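Local coordinates for CDP-glucose 4,6-dehydratase (Salmonella enterica subsp. enterica serovar Typhi, PDB 1WVG), which catalyses the NAD(+)-dependent conversion of CDP-D-glucose to CDP-4-dehydro-6-deoxy-D-glucose and water, an early step in making a dideoxysugar for the lipopolysaccharide O-antigen, at residues 114-119 / 169-174; 174-179 / 184-189; 274-279 / 287-292. One frame throughout, in Å; residues are numbered along the deposited sequence.

Followed from the N terminus, the three contacts come in series, none nested in another. Interaction 1 closes a loop of about 50 residues that includes strand 126-130, packing helix 100-121 against helix 156-175. Interaction 2 shares Ser174 with it and closes a short loop holding helix 181-184, folding the end of helix 156-175 over the start of strand 187-197; the backbone of Phe176 and the side chain of Arg172 join the two contacts. Both lie beside a second subunit. Interaction 3, its centre about 43 and 46 Å from those of interactions 1 and 2, across the chain's centre, closes the short link after helix 272-283, tying it to strand 289-291 in the part beside the bound CDP-sugar.

Interaction 1 of 3, residues 114-119 / 169-174; sequences LLETVK and SAFRNS
Leu115 lays its CB over one face of the Phe171 ring, and this single overlap carries most of the contact between the two helices. CB stands 3.4 Å from Phe171 CD2 and 3.7 Å from the ring centroid, a CH-pi approach displaced toward the rim. With CG placed beside the backbone N and anti to the carbonyl carbon (chi1 -54°), the leucine branch turns so that CD1 settles 4.0 Å from Phe171 CB, at the root of the ring. Beyond the contact, Leu115 also packs on Val127 of strand 126-130. The helices involved, 100-121 and 156-175, both flank the central parallel sheet of the Rossmann fold, as expected of the short-chain dehydrogenase/reductase superfamily, and Phe171 is the wedge reaching from one to the other. Glu116 takes up the ring where Leu115 leaves off: its backbone N approaches Phe171 CE2 obliquely at 3.4 Å. Its side chain, bent at chi2 (57°), brings OE1 to 3.6 Å from Phe171 CE2, with the carboxylate and ring planes turned 66° apart. The other oxygen, OE2, looks to its own helix, where the syn lone pair receives Lys119 NZ in a salt bridge of 3.1 Å and Gln120 NE2 adds a second bond. These two partners probably steady the carboxylate at the ring and offset its charge. Lys119 completes the turn, its ammonium also making a cation-pi contact with Phe175, whose ring meets Phe171 edge-to-face. On the second helix, Ala170 O accepts from both Ser174 N and Ser174 OG, which reach it from opposite faces of the carbonyl plane, the hydroxyl at 2.7 Å. Packing with another copy of the protein continues outward from here, Glu116 on Pro100 and Ala170 on Asn159 of the second subunit.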
# COMPACT_ATOMS: atom_id res chain seq x y z
N LEU A 114 -16.78 -27.20 5.41
CA LEU A 114 -16.04 -28.02 4.48
C LEU A 114 -14.61 -28.19 4.94
O LEU A 114 -14.13 -29.32 4.95
CB LEU A 114 -16.17 -27.45 3.06
CG LEU A 114 -15.70 -28.35 1.92
CD1 LEU A 114 -14.21 -28.11 1.65
CD2 LEU A 114 -15.99 -29.83 2.17
N LEU A 115 -13.95 -27.10 5.35
CA LEU A 115 -12.55 -27.18 5.80
C LEU A 115 -12.39 -27.91 7.13
O LEU A 115 -11.43 -28.67 7.31
CB LEU A 115 -11.78 -25.86 5.76
CG LEU A 115 -11.83 -25.19 4.39
CD1 LEU A 115 -11.27 -23.76 4.43
CD2 LEU A 115 -11.11 -26.03 3.33
N GLU A 116 -13.36 -27.70 8.03
CA GLU A 116 -13.28 -28.45 9.26
C GLU A 116 -13.47 -29.93 8.95
O GLU A 116 -12.79 -30.78 9.52
CB GLU A 116 -14.31 -28.01 10.30
CG GLU A 116 -14.14 -28.79 11.62
CD GLU A 116 -12.75 -28.68 12.23
OE1 GLU A 116 -11.86 -27.99 11.80
OE2 GLU A 116 -12.58 -29.36 13.32
N THR A 117 -14.39 -30.23 8.04
CA THR A 117 -14.66 -31.63 7.65
C THR A 117 -13.42 -32.30 7.04
O THR A 117 -13.07 -33.45 7.30
CB THR A 117 -15.82 -31.69 6.67
N VAL A 118 -12.73 -31.53 6.21
CA VAL A 118 -11.53 -32.03 5.60
C VAL A 118 -10.49 -32.34 6.67
O VAL A 118 -9.79 -33.34 6.60
CB VAL A 118 -11.01 -31.02 4.59
CG1 VAL A 118 -9.58 -31.39 4.15
CG2 VAL A 118 -11.94 -31.06 3.38
N LYS A 119 -10.44 -31.45 7.66
CA LYS A 119 -9.48 -31.63 8.75
C LYS A 119 -9.75 -32.92 9.51
O LYS A 119 -8.89 -33.76 9.71
CB LYS A 119 -9.50 -30.43 9.68
CG LYS A 119 -8.60 -30.58 10.90
CD LYS A 119 -8.87 -29.53 12.00
CE LYS A 119 -9.07 -30.09 13.41
NZ LYS A 119 -9.68 -29.12 14.35
N SER A 169 -7.43 -19.02 4.31
CA SER A 169 -6.05 -18.82 4.70
C SER A 169 -5.78 -19.12 6.18
O SER A 169 -4.67 -19.49 6.57
CB SER A 169 -5.52 -17.50 4.14
OG SER A 169 -6.01 -16.40 4.85
N ALA A 170 -6.80 -18.97 7.04
CA ALA A 170 -6.66 -19.24 8.47
C ALA A 170 -6.62 -20.76 8.69
O ALA A 170 -5.91 -21.29 9.54
CB ALA A 170 -7.68 -18.51 9.34
N PHE A 171 -7.40 -21.50 7.89
CA PHE A 171 -7.35 -22.94 8.03
C PHE A 171 -5.98 -23.40 7.58
O PHE A 171 -5.32 -24.22 8.22
CB PHE A 171 -8.45 -23.63 7.20
CG PHE A 171 -9.66 -23.92 8.05
CD1 PHE A 171 -10.51 -22.89 8.44
CD2 PHE A 171 -9.94 -25.22 8.49
CE1 PHE A 171 -11.64 -23.14 9.22
CE2 PHE A 171 -11.06 -25.48 9.29
CZ PHE A 171 -11.92 -24.44 9.65
N ARG A 172 -5.57 -22.84 6.45
CA ARG A 172 -4.29 -23.19 5.93
C ARG A 172 -3.22 -22.96 6.97
O ARG A 172 -2.43 -23.85 7.23
CB ARG A 172 -3.91 -22.42 4.70
CG ARG A 172 -2.60 -22.92 4.10
CD ARG A 172 -2.22 -22.16 2.82
NE ARG A 172 -3.21 -22.09 1.71
CZ ARG A 172 -3.85 -20.95 1.33
NH1 ARG A 172 -3.66 -19.79 1.97
NH2 ARG A 172 -4.71 -20.95 0.30
N ASN A 173 -3.20 -21.75 7.54
CA ASN A 173 -2.22 -21.35 8.55
C ASN A 173 -2.21 -22.22 9.78
O ASN A 173 -1.17 -22.74 10.20
CB ASN A 173 -2.33 -19.87 8.96
CG ASN A 173 -1.59 -18.94 8.02
OD1 ASN A 173 -0.55 -19.33 7.43
ND2 ASN A 173 -2.10 -17.71 7.88
N SER A 174 -3.37 -22.38 10.35
CA SER A 174 -3.54 -23.14 11.58
C SER A 174 -3.57 -24.64 11.50
O SER A 174 -3.18 -25.31 12.47
CB SER A 174 -4.89 -22.79 12.18
OG SER A 174 -5.12 -21.41 12.16

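Interaction 2 of 3, residues 174-179 / 184-189; sequences SFFNPA and HGVGLA
The connection from helix 156-175 into strand 187-197, the second half of a beta-alpha-beta crossover that starts at strand 126-130, is built here with Phe176 as the plug between helix and sheet. The chain passes through helix 181-184 before it enters the strand. The Phe176 side chain obliquely crosses those of Val186, just ahead of the strand, and Leu188, within it. Val186 meets it with CB, 3.6 Å from Phe176 CD2, while CG1 stands over one face of the ring, 4.2 Å from its centroid. Farther along, Leu188 CD2 comes within 3.8 Å of Phe176 CD1; the leucine branch is put there by an extended first torsion, CG lying opposite the backbone N (chi1 169°). Val118 and Lys119 of helix 100-121 also pack on Phe176, and both Val186 and Leu188 rest on Val127 of the neighbouring strand, so the ring is enclosed between helix and sheet. The imidazole of His184 lies against the backbone of Phe176 but is too close there in the model, so its detailed placement is doubtful. A water bridges the two backbones, donating to Phe176 O at 2.6 Å and to Val186 O at 3.0 Å, and thereby satisfies two carbonyls where the segments run at about 80° to each other. Just beyond, Asn177 OD1 accepts from Ala179 N at 2.9 Å, in the carbonyl plane and on a lone pair, forming an Asx turn; Asn177 ND2 reaches back to Asn173 O of the preceding helix. Gly185, with positive phi, lets the chain leave the short helix. Packed under Phe176, Val186 and Leu188 complete the return to the sheet in this beta-alpha-beta unit of the Rossmann fold.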
# COMPACT_ATOMS: atom_id res chain seq x y z
N SER A 174 -3.37 -22.38 10.35
CA SER A 174 -3.54 -23.14 11.58
C SER A 174 -3.57 -24.64 11.50
O SER A 174 -3.18 -25.31 12.47
CB SER A 174 -4.89 -22.79 12.18
OG SER A 174 -5.12 -21.41 12.16
N PHE A 175 -4.12 -25.16 10.39
CA PHE A 175 -4.27 -26.59 10.28
C PHE A 175 -3.60 -27.31 9.12
O PHE A 175 -3.32 -28.50 9.23
CB PHE A 175 -5.76 -26.89 10.32
CG PHE A 175 -6.51 -26.19 11.43
CD1 PHE A 175 -7.58 -25.33 11.13
CD2 PHE A 175 -6.21 -26.41 12.78
CE1 PHE A 175 -8.31 -24.70 12.14
CE2 PHE A 175 -6.93 -25.77 13.79
CZ PHE A 175 -7.98 -24.90 13.48
N PHE A 176 -3.39 -26.64 8.01
CA PHE A 176 -2.75 -27.27 6.85
C PHE A 176 -1.48 -26.49 6.54
O PHE A 176 -1.20 -26.12 5.39
CB PHE A 176 -3.69 -27.23 5.60
CG PHE A 176 -5.09 -27.72 5.92
CD1 PHE A 176 -6.20 -26.90 5.72
CD2 PHE A 176 -5.31 -29.00 6.43
CE1 PHE A 176 -7.49 -27.32 6.04
CE2 PHE A 176 -6.60 -29.45 6.74
CZ PHE A 176 -7.70 -28.61 6.54
N ASN A 177 -0.71 -26.17 7.59
CA ASN A 177 0.45 -25.34 7.38
C ASN A 177 1.53 -25.94 6.49
O ASN A 177 2.04 -27.02 6.74
CB ASN A 177 0.99 -24.83 8.71
CG ASN A 177 1.89 -23.65 8.51
OD1 ASN A 177 2.93 -23.71 7.84
ND2 ASN A 177 1.46 -22.54 9.06
N PRO A 178 1.93 -25.24 5.44
CA PRO A 178 2.98 -25.80 4.59
C PRO A 178 4.16 -26.34 5.38
O PRO A 178 4.78 -27.33 4.97
CB PRO A 178 3.36 -24.70 3.59
CG PRO A 178 2.16 -23.76 3.54
CD PRO A 178 1.34 -24.01 4.82
N ALA A 179 4.47 -25.72 6.53
CA ALA A 179 5.57 -26.12 7.42
C ALA A 179 5.42 -27.55 7.89
O ALA A 179 6.34 -28.36 7.81
CB ALA A 179 5.66 -25.25 8.67
N HIS A 184 0.41 -33.20 7.85
CA HIS A 184 -1.00 -33.24 7.45
C HIS A 184 -1.25 -33.75 6.03
O HIS A 184 -2.28 -34.35 5.74
CB HIS A 184 -1.74 -31.92 7.79
CG HIS A 184 -1.08 -30.78 7.11
ND1 HIS A 184 -0.36 -29.86 7.83
CD2 HIS A 184 -1.02 -30.47 5.78
CE1 HIS A 184 0.11 -28.99 6.95
NE2 HIS A 184 -0.26 -29.32 5.71
N GLY A 185 -0.29 -33.52 5.16
CA GLY A 185 -0.37 -33.96 3.79
C GLY A 185 -1.40 -33.19 2.96
O GLY A 185 -1.71 -33.62 1.84
N VAL A 186 -1.89 -32.05 3.50
CA VAL A 186 -2.90 -31.25 2.78
C VAL A 186 -2.48 -30.05 1.91
O VAL A 186 -1.83 -29.13 2.36
CB VAL A 186 -4.09 -30.82 3.63
CG1 VAL A 186 -5.06 -30.09 2.70
CG2 VAL A 186 -4.81 -32.02 4.19
N GLY A 187 -2.89 -30.02 0.65
CA GLY A 187 -2.62 -28.89 -0.22
C GLY A 187 -3.95 -28.11 -0.33
O GLY A 187 -4.99 -28.68 -0.62
N LEU A 188 -3.94 -26.80 -0.08
CA LEU A 188 -5.20 -26.08 -0.18
C LEU A 188 -5.01 -24.81 -0.94
O LEU A 188 -4.19 -23.98 -0.56
CB LEU A 188 -5.63 -25.70 1.23
CG LEU A 188 -6.79 -24.70 1.34
CD1 LEU A 188 -8.06 -25.18 0.65
CD2 LEU A 188 -7.09 -24.56 2.83
N ALA A 189 -5.75 -24.66 -2.03
CA ALA A 189 -5.65 -23.46 -2.82
C ALA A 189 -7.01 -22.79 -2.89
O ALA A 189 -8.00 -23.51 -2.87
CB ALA A 189 -5.26 -23.80 -4.26
O HOH W 1 -1.01 -26.31 2.79

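Interaction 3 of 3, residues 274-279 / 287-292; sequences FIVDKM and ASWLLD
Trp289, Val276 and Asp277 account for most of the surface buried where helix 272-283 meets strand 289-291, a short strand paired in parallel with strand 221-223. This small two-stranded sheet belongs to the part of the chain beside the CDP-sugar, in keeping with the divided layout of the extended short-chain dehydrogenases, whose nucleotide-sugar-binding portion lies apart from the Rossmann sheet; the side chain of Val276 is about 8 Å from the bound CDP-xylose. The indole of Trp289 leaves the strand toward the helix, its CG lodged between backbone N and carbonyl carbon, and the valine meets it at about a right angle. Both methyls of Val276 take part. CG1 lies over one face of the five-membered ring, 3.6 Å from its centroid and only 13° off the normal, a clear CH-pi contact. CG2 is placed over the pyrrole side nearer the chain, 3.4 Å from Trp289 CD1 and 3.6 Å from Trp289 CB. Val221 and Ile223 of the partner strand also pack on the indole. One residue further along the helix, Asp277 approaches from the indole's edge rather than its face, so hydrophobic cover and polar grip come from adjacent positions of one helical turn. That polar grip satisfies the ring N-H and should limit rotation of the indole about its bond to CB. The carboxylate and ring planes are well turned from each other. Trp289 NE1 donates to Asp277 OD1 over 2.8 Å with an N-H...O angle of 156°, the oxygen standing 15° out of the indole plane and met nearly along its own C-O bond.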
# COMPACT_ATOMS: atom_id res chain seq x y z
N PHE A 274 -20.60 -4.22 -25.23
CA PHE A 274 -19.91 -4.93 -26.27
C PHE A 274 -20.48 -6.32 -26.42
O PHE A 274 -20.68 -6.87 -27.51
CB PHE A 274 -18.45 -5.10 -25.83
CG PHE A 274 -17.74 -6.07 -26.74
CD1 PHE A 274 -17.05 -5.59 -27.86
CD2 PHE A 274 -17.73 -7.44 -26.51
CE1 PHE A 274 -16.40 -6.45 -28.75
CE2 PHE A 274 -17.10 -8.33 -27.39
CZ PHE A 274 -16.43 -7.82 -28.51
N ILE A 275 -20.65 -6.96 -25.30
CA ILE A 275 -21.14 -8.32 -25.35
C ILE A 275 -22.53 -8.41 -25.95
O ILE A 275 -22.77 -9.21 -26.87
CB ILE A 275 -21.10 -9.00 -23.99
CG1 ILE A 275 -19.66 -9.49 -23.76
CG2 ILE A 275 -22.05 -10.20 -23.97
CD1 ILE A 275 -19.15 -9.12 -22.38
N VAL A 276 -23.43 -7.60 -25.42
CA VAL A 276 -24.78 -7.64 -25.93
C VAL A 276 -24.79 -7.33 -27.42
O VAL A 276 -25.48 -7.99 -28.19
CB VAL A 276 -25.71 -6.78 -25.12
CG1 VAL A 276 -25.35 -5.33 -25.38
CG2 VAL A 276 -27.13 -7.05 -25.62
N ASP A 277 -24.01 -6.33 -27.86
CA ASP A 277 -23.99 -6.00 -29.27
C ASP A 277 -23.55 -7.19 -30.12
O ASP A 277 -24.07 -7.54 -31.20
CB ASP A 277 -23.12 -4.74 -29.52
CG ASP A 277 -23.86 -3.45 -29.33
OD1 ASP A 277 -25.06 -3.37 -29.14
OD2 ASP A 277 -23.09 -2.40 -29.33
N LYS A 278 -22.54 -7.84 -29.61
CA LYS A 278 -22.01 -8.99 -30.33
C LYS A 278 -23.01 -10.16 -30.43
O LYS A 278 -23.22 -10.83 -31.47
CB LYS A 278 -20.67 -9.38 -29.71
CG LYS A 278 -19.90 -10.34 -30.60
CD LYS A 278 -19.75 -9.86 -32.05
CE LYS A 278 -18.30 -9.74 -32.51
NZ LYS A 278 -18.02 -8.50 -33.24
N MET A 279 -23.61 -10.39 -29.26
CA MET A 279 -24.60 -11.42 -29.07
C MET A 279 -25.76 -11.18 -30.06
O MET A 279 -26.19 -12.10 -30.78
CB MET A 279 -25.03 -11.44 -27.58
CG MET A 279 -23.99 -12.11 -26.66
SD MET A 279 -23.77 -13.88 -27.08
CE MET A 279 -25.09 -14.58 -26.04
N ALA A 287 -33.08 -10.10 -33.02
CA ALA A 287 -32.40 -9.81 -31.77
C ALA A 287 -32.18 -8.31 -31.50
O ALA A 287 -31.74 -7.57 -32.38
CB ALA A 287 -31.18 -10.69 -31.52
N SER A 288 -32.50 -7.87 -30.29
CA SER A 288 -32.35 -6.48 -29.90
C SER A 288 -32.21 -6.31 -28.40
O SER A 288 -32.55 -7.14 -27.58
CB SER A 288 -33.50 -5.62 -30.43
OG SER A 288 -33.46 -4.33 -29.86
N TRP A 289 -31.71 -5.19 -27.99
CA TRP A 289 -31.63 -5.06 -26.56
C TRP A 289 -32.20 -3.74 -26.16
O TRP A 289 -32.51 -2.86 -26.97
CB TRP A 289 -30.24 -5.35 -25.97
CG TRP A 289 -29.15 -4.44 -26.46
CD1 TRP A 289 -28.35 -4.58 -27.56
CD2 TRP A 289 -28.75 -3.23 -25.83
NE1 TRP A 289 -27.47 -3.53 -27.66
CE2 TRP A 289 -27.69 -2.69 -26.60
CE3 TRP A 289 -29.19 -2.58 -24.65
CZ2 TRP A 289 -27.07 -1.49 -26.23
CZ3 TRP A 289 -28.56 -1.40 -24.28
CH2 TRP A 289 -27.52 -0.87 -25.07
N LEU A 290 -32.33 -3.56 -24.89
CA LEU A 290 -32.90 -2.32 -24.55
C LEU A 290 -32.39 -1.84 -23.21
O LEU A 290 -32.19 -2.63 -22.29
CB LEU A 290 -34.43 -2.51 -24.60
CG LEU A 290 -35.15 -1.74 -23.50
CD1 LEU A 290 -35.56 -0.37 -24.01
CD2 LEU A 290 -36.37 -2.51 -23.04
N LEU A 291 -32.19 -0.54 -23.13
CA LEU A 291 -31.70 0.09 -21.93
C LEU A 291 -32.71 0.33 -20.81
O LEU A 291 -33.83 0.79 -20.96
CB LEU A 291 -31.03 1.41 -22.30
CG LEU A 291 -30.48 2.14 -21.08
CD1 LEU A 291 -29.28 1.38 -20.53
CD2 LEU A 291 -30.06 3.54 -21.49
N ASP A 292 -32.25 0.03 -19.63
CA ASP A 292 -33.06 0.27 -18.49
C ASP A 292 -32.44 1.38 -17.64
O ASP A 292 -31.24 1.42 -17.35
CB ASP A 292 -33.19 -1.01 -17.69
CG ASP A 292 -33.86 -0.70 -16.39
OD1 ASP A 292 -34.61 0.26 -16.24
OD2 ASP A 292 -33.51 -1.52 -15.42